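Local coordinates for protein R.MvaI (Kocuria varians, PDB 2OA9) that acts as a monomeric restriction endonuclease that recognises its DNA target sequence asymmetrically and probably depends on metal ions for cleavage, at residues T105-R110 with D206-I211; I166-A171 with N235-L240; D95-N100 with A215-K220; S76-R81 with S147-F152; S5-L10 with D50-H55. All blocks are in the same frame, centred on the assembly; numbering follows the deposited sequence.

The five contacts show how a monomeric nuclease can be built from a mixed sheet and two antiparallel sheets. Contact 5 closes first along the chain; contacts 4, 3 and 1 then open in turn, and contact 2 opens and closes last. Contact 1 pairs strands 100-106 and 207-215; contact 3, about 26 Å away by centres, joins loops at the ends of the same strands and encloses contact 1 along the sequence. Contact 4 packs against contact 1 through Trp150 and Val209. A long, weak ion pair, Asp206 with Lys238, connects contacts 1 and 2. Contacts 2 and 5 lie by the mixed sheet near the calcium-site residues Glu58 and Asp53, whereas contacts 1, 3 and 4 belong to the antiparallel-sheet side.

Contact 1 (T105-R110 with D206-I211); sequences TVSGNR and DIKVDI. With CD (cadmium ion), chain F.
Asp210 OD2, facing Thr105 across the strand pair, is gripped by three partners: a cadmium ion at 2.3 Å, water 1, which donates to it, and Arg233 from the neighbouring strand. OD1 of the same carboxylate also binds the metal, making the chelation bidentate, while His103 and waters 2, 3 and 4 complete the site. Thr105 OG1 sits anti to the carbonyl carbon (chi1 -62°), where water 1, 3.1 Å from OG1, links it to Asp210 OD2. Water 2, a ligand of the cadmium, lies 2.8 Å from Thr105 OG1, giving the hydroxyl a second link to the site. Beneath this polar face run two antiparallel strands, 100-106 and 207-215, neighbours in a five-stranded sheet. Val106 and Val209 form a hydrogen-bonded pair: Val106 N donates to Val209 O at 2.8 Å, and Val209 N returns the bond to Val106 O at 2.9 Å. Their side chains lie on the face away from Thr105 and Asp210, where Phe121 and Ile123 of strand 119-126 cover Val106. On that apolar side the side chains of Val106 and Ile211 cross obliquely, Val106 CG2 to Ile211 CD1 3.8 Å. Back on the polar face, on the side of Thr105 remote from the metal, Lys208 CB meets Thr105 CG2 at 3.7 Å, the two side chains at about a right angle, and Lys208 CD lies 3.7 Å from Ser107 CB. Lys208 NZ turns to the backbone oxygen of Gly205.

Contact 2 (I166-A171 with N235-L240); sequences IAVISA and NMEKLL. With CD (cadmium ion), chain E.
Ile166 and Leu239 make the closest contact between strand 166-171 and helix 236-240, Ile166 CD1 lying 3.9 Å from Leu239 CD2, with the side chains crossing obliquely. CB of Leu239 points toward the strand, and chi1 (-176°) sets CG anti to the backbone N. Met236 keeps an extended chain as far as its sulphur, and SD comes within 4.4 Å of Ile166 CG2. Two residues on, on the same side of the strand, Val168 uses its methyls for different partners: Val168 CG2 lies 4.3 Å from Leu240 CD2, whereas CG1 meets a carboxylate. That carboxylate belongs to Glu237, whose CB points away from the strand. A bend at chi2 (-82°) turns CD back toward the strand, and from there Glu237 OE1 lies 4.2 Å from Val168 CG1, the two side chains at about a right angle. Both Glu237 oxygens chelate a cadmium ion, with His62 as a further ligand. At the helix start Asn235 OD1 accepts from Lys238 N at 3.2 Å, in the plane of the amide and on a lone pair, as an N-cap should. The axes of the short segments 166-171 and 236-240 cross at -99°. A short, weakly bonded helix thus lies across a strand of the mixed sheet, consistent with a PDDEXK-clan core, with Met236 beside Glu58 of a calcium site known for this protein.

Contact 3 (D95-N100 with A215-K220); sequences DEYGNN and AYHSGK
Tyr97 and His217 meet through a CH-pi contact: His217 CB stands over one face of the phenol ring, offset toward its rim, with its closest approach, 3.5 Å, to Tyr97 CD1. The histidine CG, set between the backbone N and the carbonyl carbon (chi1 55°), comes to 3.9 Å from Tyr97 CE1. The two side chains lie side by side and point the same way, their ring planes 22° apart, but the rings are slid so far that they barely overlap. Glu96 CB lies over the opposite face of the tyrosine. Next to this pair Asn99 CB touches Ala215 CB at 3.7 Å. No direct hydrogen bond crosses the contact; water 5 makes the polar link instead, accepting from Asn99 ND2 and donating to Ala215 O at 2.8 Å and to Asp95 OD2 at 2.7 Å. Asp95 therefore holds both the water and its own loop. Its OD1 takes Tyr97 N at 2.9 Å and Asn99 N at 3.1 Å, the two donors reaching it from opposite faces of the carboxylate plane. Further out, Tyr216 turns away and stacks with His226. A type I beta turn from Asp95 to Gly98, reinforced by an Asx turn, thus meets the loop following strand 207-215, at the strand ends of the five-stranded antiparallel sheet.

Contact 4 (S76-R81 with S147-F152); sequences SPTNPR and SVYWSF
Thr78 and Asn79 both face Tyr149 in a classic beta bulge, where the loop after strand 69-74 joins edge strand 143-151 of the three-stranded sheet through a single antiparallel bridge. Asn79 lies against the Tyr149 ring: its CB stands over one face, 3.5 Å from the centroid, and its amide is turned to within 14° of the ring plane. CG of Asn79 is anti to the backbone N (chi1 174°), and the amide beyond it carries ND2 to Ser147 O, a weak bond of 2.7 Å. Pro77 runs alongside Trp150, pointing the same way, and sets its CA over the five-membered ring of the indole at 3.8 Å from the centroid. Trp150 NE1 is hydrogen-bonded to Lys75 O, which helps hold the indole beside the proline. The proline CG also reaches Val148 CG1 at 3.7 Å, the side chains crossing obliquely, while Pro80, after a cis peptide bond, meets Val148 CG2 at about a right angle through CD. Among the backbone bonds, Tyr149 N donates to Asn79 O at 3.0 Å, and Tyr149 O receives Asn79 N together with a weak bond from Thr78 N. At the end of the strand, Ser151 N donates to Thr78 OG1 at 2.8 Å and 172°, almost straight.

Contact 5 (S5-L10 with D50-H55); sequences SEYLNL and DAPDFH. With CD (cadmium ion), chain I; CD (cadmium ion), chain J.
Tyr7 and Leu10 of the N-terminal helix pack on the loop 50-55, which leads from helix 33-49 toward strand 58-61; this helix-to-loop contact is mainly apolar, with one buttressing hydrogen bond, and backs a metal site. In Tyr7, chi1 (-176°) sets CG anti to the backbone N, and the ring meets the loop with its edge at Pro52 CG and Asp53 O. Pro52 CG lies 3.7 Å from Tyr7 CD1. Phe54 turns its own edge toward the tyrosine face in an offset edge-to-face pair, centroids 6.0 Å apart and planes at 62°. Leu10 crosses Pro52 at about a right angle, CD1 to CD 3.9 Å, and the same methyl touches Ala51 CB at 4.1 Å. At the ring's tip Tyr7 OH donates to Asp53 O at 2.8 Å and accepts from water 6, which also donates to His55 O. Within the same loop, the Asp53 carboxylate chelates one cadmium ion through both oxygens, while His55 NE2 binds another at 2.2 Å, with Glu43 and Glu46; water 7 bridges the two ions. Asp53 also belongs to a calcium site of this protein. Tyr7 thus bonds the backbone carbonyl of a metal-binding residue, not its carboxylate, which leaves both carboxylate oxygens on the cadmium; this may help hold the loop.

Contact 1 (T105-R110 with D206-I211)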
# COMPACT_ATOMS: atom_id res chain seq x y z
N THR A 105 -5.01 4.96 -13.05
CA THR A 105 -4.47 5.46 -11.80
C THR A 105 -4.87 6.93 -11.59
O THR A 105 -4.66 7.78 -12.46
CB THR A 105 -2.98 5.36 -11.80
OG1 THR A 105 -2.57 4.01 -11.92
CG2 THR A 105 -2.38 5.79 -10.47
N VAL A 106 -5.48 7.24 -10.46
CA VAL A 106 -6.01 8.57 -10.20
C VAL A 106 -5.33 9.13 -8.95
O VAL A 106 -5.09 8.40 -8.00
CB VAL A 106 -7.54 8.54 -9.96
CG1 VAL A 106 -8.08 9.92 -9.93
CG2 VAL A 106 -8.26 7.73 -11.05
N SER A 107 -5.02 10.42 -8.95
CA SER A 107 -4.50 11.00 -7.73
C SER A 107 -5.34 12.19 -7.30
O SER A 107 -6.31 12.54 -7.99
CB SER A 107 -3.05 11.38 -7.98
OG SER A 107 -2.96 12.66 -8.57
N GLY A 108 -4.95 12.83 -6.21
CA GLY A 108 -5.67 13.94 -5.65
C GLY A 108 -5.08 15.29 -5.90
O GLY A 108 -5.66 16.25 -5.43
N ASN A 109 -3.97 15.36 -6.64
CA ASN A 109 -3.28 16.63 -6.85
C ASN A 109 -3.48 17.20 -8.26
O ASN A 109 -3.38 18.43 -8.47
CB ASN A 109 -1.79 16.46 -6.54
CG ASN A 109 -1.08 15.49 -7.48
OD1 ASN A 109 -1.61 14.45 -7.81
ND2 ASN A 109 0.17 15.83 -7.87
N ARG A 110 -3.73 16.32 -9.23
CA ARG A 110 -3.92 16.69 -10.63
C ARG A 110 -5.02 15.82 -11.18
O ARG A 110 -5.23 14.71 -10.67
CB ARG A 110 -2.67 16.35 -11.47
CG ARG A 110 -1.30 16.48 -10.80
CD ARG A 110 -0.14 16.62 -11.83
NE ARG A 110 0.64 17.85 -11.67
CZ ARG A 110 0.18 19.09 -11.90
NH1 ARG A 110 -1.07 19.30 -12.32
NH2 ARG A 110 0.98 20.13 -11.71
N ASP A 206 0.90 11.78 -3.36
CA ASP A 206 1.77 10.69 -2.93
C ASP A 206 1.11 9.33 -2.82
O ASP A 206 1.78 8.31 -2.87
CB ASP A 206 2.42 11.03 -1.56
CG ASP A 206 3.46 12.13 -1.64
OD1 ASP A 206 4.06 12.39 -2.71
OD2 ASP A 206 3.73 12.80 -0.60
N ILE A 207 -0.20 9.32 -2.72
CA ILE A 207 -0.96 8.04 -2.62
C ILE A 207 -1.91 8.02 -3.79
O ILE A 207 -2.59 8.98 -4.05
CB ILE A 207 -1.67 7.93 -1.27
CG1 ILE A 207 -0.64 8.04 -0.12
CG2 ILE A 207 -2.53 6.67 -1.14
CD1 ILE A 207 -1.20 7.82 1.28
N LYS A 208 -1.95 6.90 -4.50
CA LYS A 208 -2.71 6.83 -5.73
C LYS A 208 -3.85 5.87 -5.53
O LYS A 208 -3.75 4.95 -4.75
CB LYS A 208 -1.84 6.29 -6.86
CG LYS A 208 -0.56 7.08 -7.15
CD LYS A 208 -0.80 8.55 -7.18
CE LYS A 208 0.43 9.31 -7.69
NZ LYS A 208 0.06 10.68 -8.09
N VAL A 209 -4.91 6.07 -6.29
CA VAL A 209 -6.10 5.21 -6.30
C VAL A 209 -6.12 4.56 -7.69
O VAL A 209 -6.36 5.24 -8.69
CB VAL A 209 -7.33 6.08 -6.05
CG1 VAL A 209 -8.58 5.27 -6.10
CG2 VAL A 209 -7.21 6.79 -4.67
N ASP A 210 -5.80 3.28 -7.73
CA ASP A 210 -5.66 2.51 -8.98
C ASP A 210 -6.96 1.75 -9.27
O ASP A 210 -7.25 0.74 -8.64
CB ASP A 210 -4.48 1.53 -8.80
CG ASP A 210 -4.03 0.88 -10.05
OD1 ASP A 210 -4.86 0.41 -10.83
OD2 ASP A 210 -2.81 0.68 -10.28
N ILE A 211 -7.76 2.32 -10.14
CA ILE A 211 -9.05 1.72 -10.54
C ILE A 211 -8.75 0.71 -11.62
O ILE A 211 -8.16 1.05 -12.64
CB ILE A 211 -9.96 2.81 -11.04
CG1 ILE A 211 -10.20 3.83 -9.94
CG2 ILE A 211 -11.27 2.19 -11.60
CD1 ILE A 211 -10.96 5.07 -10.42
CD CD F . -3.24 -0.37 -12.28
O HOH W 1 -0.71 2.31 -10.10
O HOH W 2 -3.61 1.76 -13.23
O HOH W 3 -3.00 -2.42 -11.15
O HOH W 4 -1.09 -0.49 -12.88

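Contact 2 (I166-A171 with N235-L240)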
# COMPACT_ATOMS: atom_id res chain seq x y z
N ILE A 166 5.90 -3.17 8.44
CA ILE A 166 6.96 -3.19 7.43
C ILE A 166 8.22 -2.66 8.11
O ILE A 166 8.13 -1.70 8.91
CB ILE A 166 6.60 -2.26 6.24
CG1 ILE A 166 5.40 -2.79 5.48
CG2 ILE A 166 7.77 -2.13 5.27
CD1 ILE A 166 4.56 -1.70 4.90
N ALA A 167 9.36 -3.22 7.76
CA ALA A 167 10.65 -2.69 8.22
C ALA A 167 11.50 -2.31 7.01
O ALA A 167 11.73 -3.12 6.11
CB ALA A 167 11.38 -3.69 9.11
N VAL A 168 11.96 -1.07 7.00
CA VAL A 168 12.89 -0.59 5.99
C VAL A 168 14.25 -0.45 6.66
O VAL A 168 14.39 0.27 7.64
CB VAL A 168 12.44 0.75 5.42
CG1 VAL A 168 13.40 1.26 4.39
CG2 VAL A 168 11.03 0.66 4.91
N ILE A 169 15.23 -1.15 6.13
CA ILE A 169 16.49 -1.43 6.82
C ILE A 169 17.68 -0.99 5.98
O ILE A 169 17.57 -0.72 4.78
CB ILE A 169 16.62 -2.93 7.18
CG1 ILE A 169 16.72 -3.80 5.93
CG2 ILE A 169 15.43 -3.37 8.04
CD1 ILE A 169 17.00 -5.29 6.22
N SER A 170 18.87 -0.92 6.59
CA SER A 170 20.09 -0.86 5.81
C SER A 170 21.19 -1.65 6.47
O SER A 170 21.10 -1.93 7.66
CB SER A 170 20.52 0.59 5.52
OG SER A 170 20.95 1.19 6.73
N ALA A 171 22.20 -2.02 5.69
CA ALA A 171 23.27 -2.82 6.22
C ALA A 171 24.56 -2.56 5.50
O ALA A 171 24.56 -2.10 4.35
CB ALA A 171 22.91 -4.28 6.09
N ASN A 235 4.36 4.50 -2.87
CA ASN A 235 5.78 4.11 -2.91
C ASN A 235 6.24 3.80 -1.51
O ASN A 235 5.90 4.49 -0.54
CB ASN A 235 6.57 5.24 -3.52
CG ASN A 235 8.05 5.00 -3.46
OD1 ASN A 235 8.70 5.20 -2.46
ND2 ASN A 235 8.60 4.57 -4.60
N MET A 236 7.03 2.75 -1.36
CA MET A 236 7.32 2.24 -0.03
C MET A 236 8.16 3.21 0.79
O MET A 236 7.99 3.32 2.01
CB MET A 236 7.97 0.87 -0.10
CG MET A 236 8.37 0.30 1.22
SD MET A 236 8.95 -1.41 1.08
CE MET A 236 7.61 -1.93 -0.04
N GLU A 237 9.13 3.88 0.16
CA GLU A 237 9.86 4.93 0.91
C GLU A 237 8.94 6.02 1.33
O GLU A 237 9.04 6.55 2.44
CB GLU A 237 10.97 5.60 0.07
CG GLU A 237 12.30 4.91 0.07
CD GLU A 237 13.14 5.24 1.28
OE1 GLU A 237 12.78 4.83 2.35
OE2 GLU A 237 14.21 5.86 1.11
N LYS A 238 8.04 6.40 0.43
CA LYS A 238 7.13 7.46 0.70
C LYS A 238 6.26 7.21 1.90
O LYS A 238 5.84 8.13 2.60
CB LYS A 238 6.29 7.68 -0.53
CG LYS A 238 5.64 9.00 -0.57
CD LYS A 238 5.47 9.47 -2.02
CE LYS A 238 6.78 9.73 -2.77
NZ LYS A 238 7.21 11.15 -2.76
N LEU A 239 5.97 5.95 2.18
CA LEU A 239 5.20 5.57 3.36
C LEU A 239 5.84 6.04 4.68
O LEU A 239 5.12 6.41 5.61
CB LEU A 239 4.88 4.07 3.37
CG LEU A 239 4.01 3.58 4.53
CD1 LEU A 239 2.68 4.31 4.60
CD2 LEU A 239 3.79 2.06 4.35
N LEU A 240 7.17 6.17 4.74
CA LEU A 240 7.86 6.71 5.91
C LEU A 240 7.57 8.18 6.16
O LEU A 240 7.83 8.68 7.25
CB LEU A 240 9.38 6.50 5.82
CG LEU A 240 9.80 5.04 5.60
CD1 LEU A 240 11.28 4.92 5.51
CD2 LEU A 240 9.26 4.13 6.75
CD CD E . 14.66 5.99 3.33

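Contact 3 (D95-N100 with A215-K220)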
# COMPACT_ATOMS: atom_id res chain seq x y z
N ASP A 95 -13.04 -3.16 -24.61
CA ASP A 95 -11.89 -4.05 -24.70
C ASP A 95 -11.95 -4.91 -25.98
O ASP A 95 -12.80 -4.68 -26.84
CB ASP A 95 -11.71 -4.91 -23.43
CG ASP A 95 -12.78 -6.00 -23.26
OD1 ASP A 95 -13.67 -6.17 -24.12
OD2 ASP A 95 -12.77 -6.73 -22.25
N GLU A 96 -11.04 -5.89 -26.08
CA GLU A 96 -10.98 -6.81 -27.23
C GLU A 96 -12.37 -7.29 -27.62
O GLU A 96 -12.69 -7.43 -28.82
CB GLU A 96 -10.19 -8.11 -26.94
CG GLU A 96 -8.81 -8.00 -26.34
CD GLU A 96 -8.77 -8.34 -24.84
OE1 GLU A 96 -8.17 -9.37 -24.45
OE2 GLU A 96 -9.31 -7.56 -24.04
N TYR A 97 -13.14 -7.63 -26.59
CA TYR A 97 -14.41 -8.35 -26.70
C TYR A 97 -15.68 -7.52 -26.72
O TYR A 97 -16.76 -8.08 -26.66
CB TYR A 97 -14.52 -9.34 -25.52
CG TYR A 97 -13.34 -10.27 -25.42
CD1 TYR A 97 -12.39 -10.10 -24.43
CD2 TYR A 97 -13.17 -11.32 -26.34
CE1 TYR A 97 -11.29 -10.94 -24.33
CE2 TYR A 97 -12.09 -12.14 -26.25
CZ TYR A 97 -11.15 -11.97 -25.24
OH TYR A 97 -10.06 -12.81 -25.18
N GLY A 98 -15.61 -6.19 -26.78
CA GLY A 98 -16.81 -5.37 -26.83
C GLY A 98 -17.40 -4.99 -25.46
O GLY A 98 -18.50 -4.44 -25.34
N ASN A 99 -16.66 -5.34 -24.41
CA ASN A 99 -17.07 -5.06 -23.03
C ASN A 99 -16.33 -3.87 -22.49
O ASN A 99 -15.12 -3.73 -22.66
CB ASN A 99 -16.78 -6.27 -22.15
CG ASN A 99 -17.53 -7.51 -22.63
OD1 ASN A 99 -18.69 -7.39 -23.07
ND2 ASN A 99 -16.88 -8.69 -22.59
N ASN A 100 -17.03 -3.00 -21.79
CA ASN A 100 -16.36 -1.86 -21.20
C ASN A 100 -15.46 -2.19 -20.00
O ASN A 100 -15.83 -2.96 -19.12
CB ASN A 100 -17.37 -0.76 -20.84
CG ASN A 100 -17.52 0.24 -21.98
OD1 ASN A 100 -17.46 -0.13 -23.15
ND2 ASN A 100 -17.70 1.51 -21.65
N ALA A 215 -14.07 -6.79 -17.09
CA ALA A 215 -15.28 -7.52 -17.44
C ALA A 215 -14.94 -8.97 -17.80
O ALA A 215 -13.97 -9.24 -18.51
CB ALA A 215 -16.01 -6.84 -18.62
N TYR A 216 -15.75 -9.89 -17.34
CA TYR A 216 -15.60 -11.29 -17.74
C TYR A 216 -15.82 -11.42 -19.24
O TYR A 216 -16.71 -10.80 -19.80
CB TYR A 216 -16.56 -12.18 -16.95
CG TYR A 216 -16.21 -12.29 -15.48
CD1 TYR A 216 -15.07 -12.95 -15.07
CD2 TYR A 216 -16.98 -11.65 -14.51
CE1 TYR A 216 -14.73 -13.05 -13.71
CE2 TYR A 216 -16.65 -11.73 -13.15
CZ TYR A 216 -15.52 -12.44 -12.76
OH TYR A 216 -15.16 -12.54 -11.43
N HIS A 217 -14.99 -12.21 -19.92
CA HIS A 217 -15.19 -12.36 -21.37
C HIS A 217 -16.06 -13.55 -21.75
O HIS A 217 -16.63 -13.55 -22.84
CB HIS A 217 -13.87 -12.36 -22.15
CG HIS A 217 -12.91 -13.38 -21.68
ND1 HIS A 217 -11.92 -13.10 -20.76
CD2 HIS A 217 -12.76 -14.68 -22.02
CE1 HIS A 217 -11.21 -14.20 -20.54
NE2 HIS A 217 -11.70 -15.17 -21.30
N SER A 218 -16.22 -14.52 -20.85
CA SER A 218 -16.96 -15.75 -21.14
C SER A 218 -17.75 -16.31 -19.96
O SER A 218 -17.57 -15.89 -18.79
CB SER A 218 -15.98 -16.83 -21.61
OG SER A 218 -15.03 -17.09 -20.59
N GLY A 219 -18.58 -17.31 -20.27
CA GLY A 219 -19.36 -18.03 -19.28
C GLY A 219 -20.69 -17.37 -18.99
O GLY A 219 -21.16 -16.51 -19.75
N LYS A 220 -21.30 -17.78 -17.88
CA LYS A 220 -22.56 -17.18 -17.43
C LYS A 220 -22.32 -15.74 -16.96
O LYS A 220 -23.23 -14.91 -17.03
CB LYS A 220 -23.20 -18.04 -16.32
CG LYS A 220 -23.41 -19.51 -16.72
CD LYS A 220 -24.56 -20.21 -15.97
CE LYS A 220 -24.36 -21.74 -15.88
NZ LYS A 220 -25.07 -22.52 -16.95
O HOH W 5 -14.18 -8.82 -21.31

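Contact 4 (S76-R81 with S147-F152)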
# COMPACT_ATOMS: atom_id res chain seq x y z
N SER A 76 -13.68 -1.31 -2.95
CA SER A 76 -14.66 -0.68 -3.82
C SER A 76 -15.35 0.50 -3.16
O SER A 76 -15.44 0.57 -1.95
CB SER A 76 -15.71 -1.70 -4.26
OG SER A 76 -15.17 -2.58 -5.23
N PRO A 77 -15.84 1.45 -3.96
CA PRO A 77 -16.57 2.59 -3.40
C PRO A 77 -17.74 2.23 -2.44
O PRO A 77 -18.43 1.20 -2.56
CB PRO A 77 -17.06 3.33 -4.65
CG PRO A 77 -16.09 3.02 -5.66
CD PRO A 77 -15.73 1.57 -5.41
N THR A 78 -17.88 3.05 -1.43
CA THR A 78 -19.02 2.95 -0.51
C THR A 78 -20.34 3.22 -1.26
O THR A 78 -21.35 2.55 -0.99
CB THR A 78 -18.87 4.01 0.58
OG1 THR A 78 -17.69 3.75 1.33
CG2 THR A 78 -20.03 3.95 1.66
N ASN A 79 -20.31 4.20 -2.17
CA ASN A 79 -21.50 4.80 -2.80
C ASN A 79 -21.26 5.17 -4.23
O ASN A 79 -20.16 5.62 -4.57
CB ASN A 79 -21.89 6.10 -2.07
CG ASN A 79 -23.06 6.89 -2.76
OD1 ASN A 79 -24.25 6.67 -2.45
ND2 ASN A 79 -22.72 7.80 -3.68
N PRO A 80 -22.24 5.07 -5.10
CA PRO A 80 -23.49 4.35 -4.86
C PRO A 80 -23.26 2.87 -4.89
O PRO A 80 -22.16 2.43 -5.20
CB PRO A 80 -24.33 4.75 -6.08
CG PRO A 80 -23.37 5.07 -7.14
CD PRO A 80 -22.23 5.73 -6.42
N ARG A 81 -24.30 2.09 -4.62
CA ARG A 81 -24.24 0.66 -4.87
C ARG A 81 -23.95 0.41 -6.35
O ARG A 81 -24.45 1.12 -7.23
CB ARG A 81 -25.56 -0.01 -4.44
N SER A 147 -20.28 11.88 -7.57
CA SER A 147 -21.14 11.04 -6.73
C SER A 147 -20.50 9.82 -6.13
O SER A 147 -20.98 9.33 -5.07
CB SER A 147 -22.40 10.65 -7.49
OG SER A 147 -22.12 9.73 -8.53
N VAL A 148 -19.46 9.30 -6.76
CA VAL A 148 -18.82 8.08 -6.33
C VAL A 148 -17.86 8.39 -5.19
O VAL A 148 -17.05 9.33 -5.30
CB VAL A 148 -18.10 7.37 -7.53
CG1 VAL A 148 -17.33 6.20 -7.02
CG2 VAL A 148 -19.11 6.94 -8.62
N TYR A 149 -17.96 7.65 -4.09
CA TYR A 149 -17.12 7.95 -2.93
C TYR A 149 -16.86 6.75 -2.08
O TYR A 149 -17.57 5.76 -2.15
CB TYR A 149 -17.68 9.11 -2.07
CG TYR A 149 -18.95 8.83 -1.26
CD1 TYR A 149 -18.93 8.04 -0.14
CD2 TYR A 149 -20.13 9.46 -1.61
CE1 TYR A 149 -20.08 7.84 0.62
CE2 TYR A 149 -21.29 9.27 -0.86
CZ TYR A 149 -21.26 8.46 0.24
OH TYR A 149 -22.45 8.26 0.91
N TRP A 150 -15.83 6.88 -1.26
CA TRP A 150 -15.45 5.94 -0.20
C TRP A 150 -15.64 6.67 1.09
O TRP A 150 -15.09 7.76 1.26
CB TRP A 150 -13.96 5.53 -0.30
CG TRP A 150 -13.56 4.75 -1.50
CD1 TRP A 150 -13.41 3.40 -1.58
CD2 TRP A 150 -13.25 5.26 -2.80
NE1 TRP A 150 -13.00 3.03 -2.83
CE2 TRP A 150 -12.92 4.15 -3.62
CE3 TRP A 150 -13.24 6.54 -3.37
CZ2 TRP A 150 -12.59 4.31 -4.96
CZ3 TRP A 150 -12.90 6.68 -4.68
CH2 TRP A 150 -12.57 5.57 -5.48
N SER A 151 -16.40 6.13 2.03
CA SER A 151 -16.47 6.77 3.33
C SER A 151 -15.18 6.67 4.12
O SER A 151 -14.43 5.69 3.97
CB SER A 151 -17.60 6.14 4.16
OG SER A 151 -17.33 4.77 4.42
N PHE A 152 -14.91 7.64 4.98
CA PHE A 152 -13.74 7.55 5.84
C PHE A 152 -13.82 6.28 6.70
O PHE A 152 -12.81 5.65 6.94
CB PHE A 152 -13.62 8.75 6.79
CG PHE A 152 -12.99 10.01 6.21
CD1 PHE A 152 -12.51 11.01 7.05
CD2 PHE A 152 -12.89 10.21 4.85
CE1 PHE A 152 -11.96 12.17 6.55
CE2 PHE A 152 -12.36 11.37 4.34
CZ PHE A 152 -11.88 12.35 5.18

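Contact 5 (S5-L10 with D50-H55)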
# COMPACT_ATOMS: atom_id res chain seq x y z
N SER A 5 1.59 -2.31 23.39
CA SER A 5 1.20 -3.57 22.78
C SER A 5 2.18 -4.69 23.17
O SER A 5 3.39 -4.52 23.02
CB SER A 5 1.22 -3.36 21.24
OG SER A 5 1.22 -4.60 20.58
N GLU A 6 1.69 -5.84 23.64
CA GLU A 6 2.56 -6.98 23.94
C GLU A 6 3.27 -7.46 22.68
O GLU A 6 4.44 -7.77 22.70
CB GLU A 6 1.79 -8.18 24.53
CG GLU A 6 1.01 -7.90 25.79
CD GLU A 6 0.84 -9.14 26.65
OE1 GLU A 6 0.29 -10.13 26.15
OE2 GLU A 6 1.25 -9.11 27.82
N TYR A 7 2.55 -7.52 21.58
CA TYR A 7 3.15 -8.03 20.35
C TYR A 7 4.25 -7.11 19.85
O TYR A 7 5.35 -7.54 19.50
CB TYR A 7 2.08 -8.21 19.27
CG TYR A 7 2.61 -8.82 18.00
CD1 TYR A 7 2.79 -10.19 17.91
CD2 TYR A 7 2.91 -8.05 16.92
CE1 TYR A 7 3.28 -10.78 16.76
CE2 TYR A 7 3.39 -8.63 15.74
CZ TYR A 7 3.56 -10.00 15.68
OH TYR A 7 4.03 -10.59 14.52
N LEU A 8 3.95 -5.82 19.84
CA LEU A 8 4.92 -4.85 19.42
C LEU A 8 6.15 -4.85 20.30
O LEU A 8 7.27 -4.68 19.82
CB LEU A 8 4.25 -3.46 19.39
CG LEU A 8 5.12 -2.35 18.82
CD1 LEU A 8 5.65 -2.69 17.42
CD2 LEU A 8 4.34 -1.07 18.77
N ASN A 9 5.98 -5.02 21.61
CA ASN A 9 7.12 -5.10 22.49
C ASN A 9 8.08 -6.21 22.04
O ASN A 9 9.29 -5.99 21.98
CB ASN A 9 6.66 -5.34 23.94
CG ASN A 9 7.83 -5.71 24.92
OD1 ASN A 9 8.64 -4.88 25.23
ND2 ASN A 9 7.83 -6.92 25.41
N LEU A 10 7.52 -7.36 21.73
CA LEU A 10 8.33 -8.52 21.29
C LEU A 10 8.97 -8.31 19.91
O LEU A 10 10.12 -8.64 19.70
CB LEU A 10 7.49 -9.82 21.28
CG LEU A 10 7.18 -10.31 22.69
CD1 LEU A 10 6.15 -11.43 22.68
CD2 LEU A 10 8.45 -10.76 23.43
N ASP A 50 10.53 -16.67 22.59
CA ASP A 50 9.27 -17.42 22.70
C ASP A 50 8.14 -16.45 22.39
O ASP A 50 7.28 -16.16 23.23
CB ASP A 50 9.11 -18.08 24.08
CG ASP A 50 9.92 -19.38 24.21
OD1 ASP A 50 10.40 -19.90 23.17
OD2 ASP A 50 10.12 -19.96 25.31
N ALA A 51 8.20 -15.93 21.17
CA ALA A 51 7.26 -14.98 20.66
C ALA A 51 6.35 -15.68 19.66
O ALA A 51 6.72 -16.73 19.11
CB ALA A 51 8.01 -13.83 19.96
N PRO A 52 5.18 -15.11 19.41
CA PRO A 52 4.35 -15.57 18.30
C PRO A 52 5.04 -15.19 17.01
O PRO A 52 6.04 -14.48 17.01
CB PRO A 52 3.04 -14.79 18.47
CG PRO A 52 3.40 -13.58 19.27
CD PRO A 52 4.56 -13.99 20.15
N ASP A 53 4.51 -15.66 15.90
CA ASP A 53 5.22 -15.55 14.65
C ASP A 53 5.28 -14.12 14.20
O ASP A 53 4.30 -13.39 14.31
CB ASP A 53 4.55 -16.43 13.59
CG ASP A 53 4.73 -17.89 13.90
OD1 ASP A 53 5.75 -18.25 14.53
OD2 ASP A 53 3.90 -18.77 13.57
N PHE A 54 6.45 -13.74 13.71
CA PHE A 54 6.68 -12.45 13.10
C PHE A 54 6.60 -12.69 11.60
O PHE A 54 7.57 -12.50 10.88
CB PHE A 54 8.07 -11.92 13.45
CG PHE A 54 8.33 -11.76 14.95
CD1 PHE A 54 9.50 -12.27 15.51
CD2 PHE A 54 7.47 -11.04 15.74
CE1 PHE A 54 9.77 -12.10 16.87
CE2 PHE A 54 7.73 -10.89 17.11
CZ PHE A 54 8.88 -11.40 17.66
N HIS A 55 5.44 -13.13 11.14
CA HIS A 55 5.28 -13.43 9.73
C HIS A 55 4.58 -12.27 9.06
O HIS A 55 3.98 -11.41 9.72
CB HIS A 55 4.48 -14.74 9.56
CG HIS A 55 5.22 -15.96 10.00
ND1 HIS A 55 4.69 -17.22 9.89
CD2 HIS A 55 6.44 -16.12 10.58
CE1 HIS A 55 5.55 -18.11 10.36
NE2 HIS A 55 6.62 -17.46 10.78
CD CD I . 8.11 -18.33 12.22
CD CD J . 5.30 -20.51 14.16
O HOH W 6 3.33 -9.49 12.18
O HOH W 7 6.83 -20.19 12.49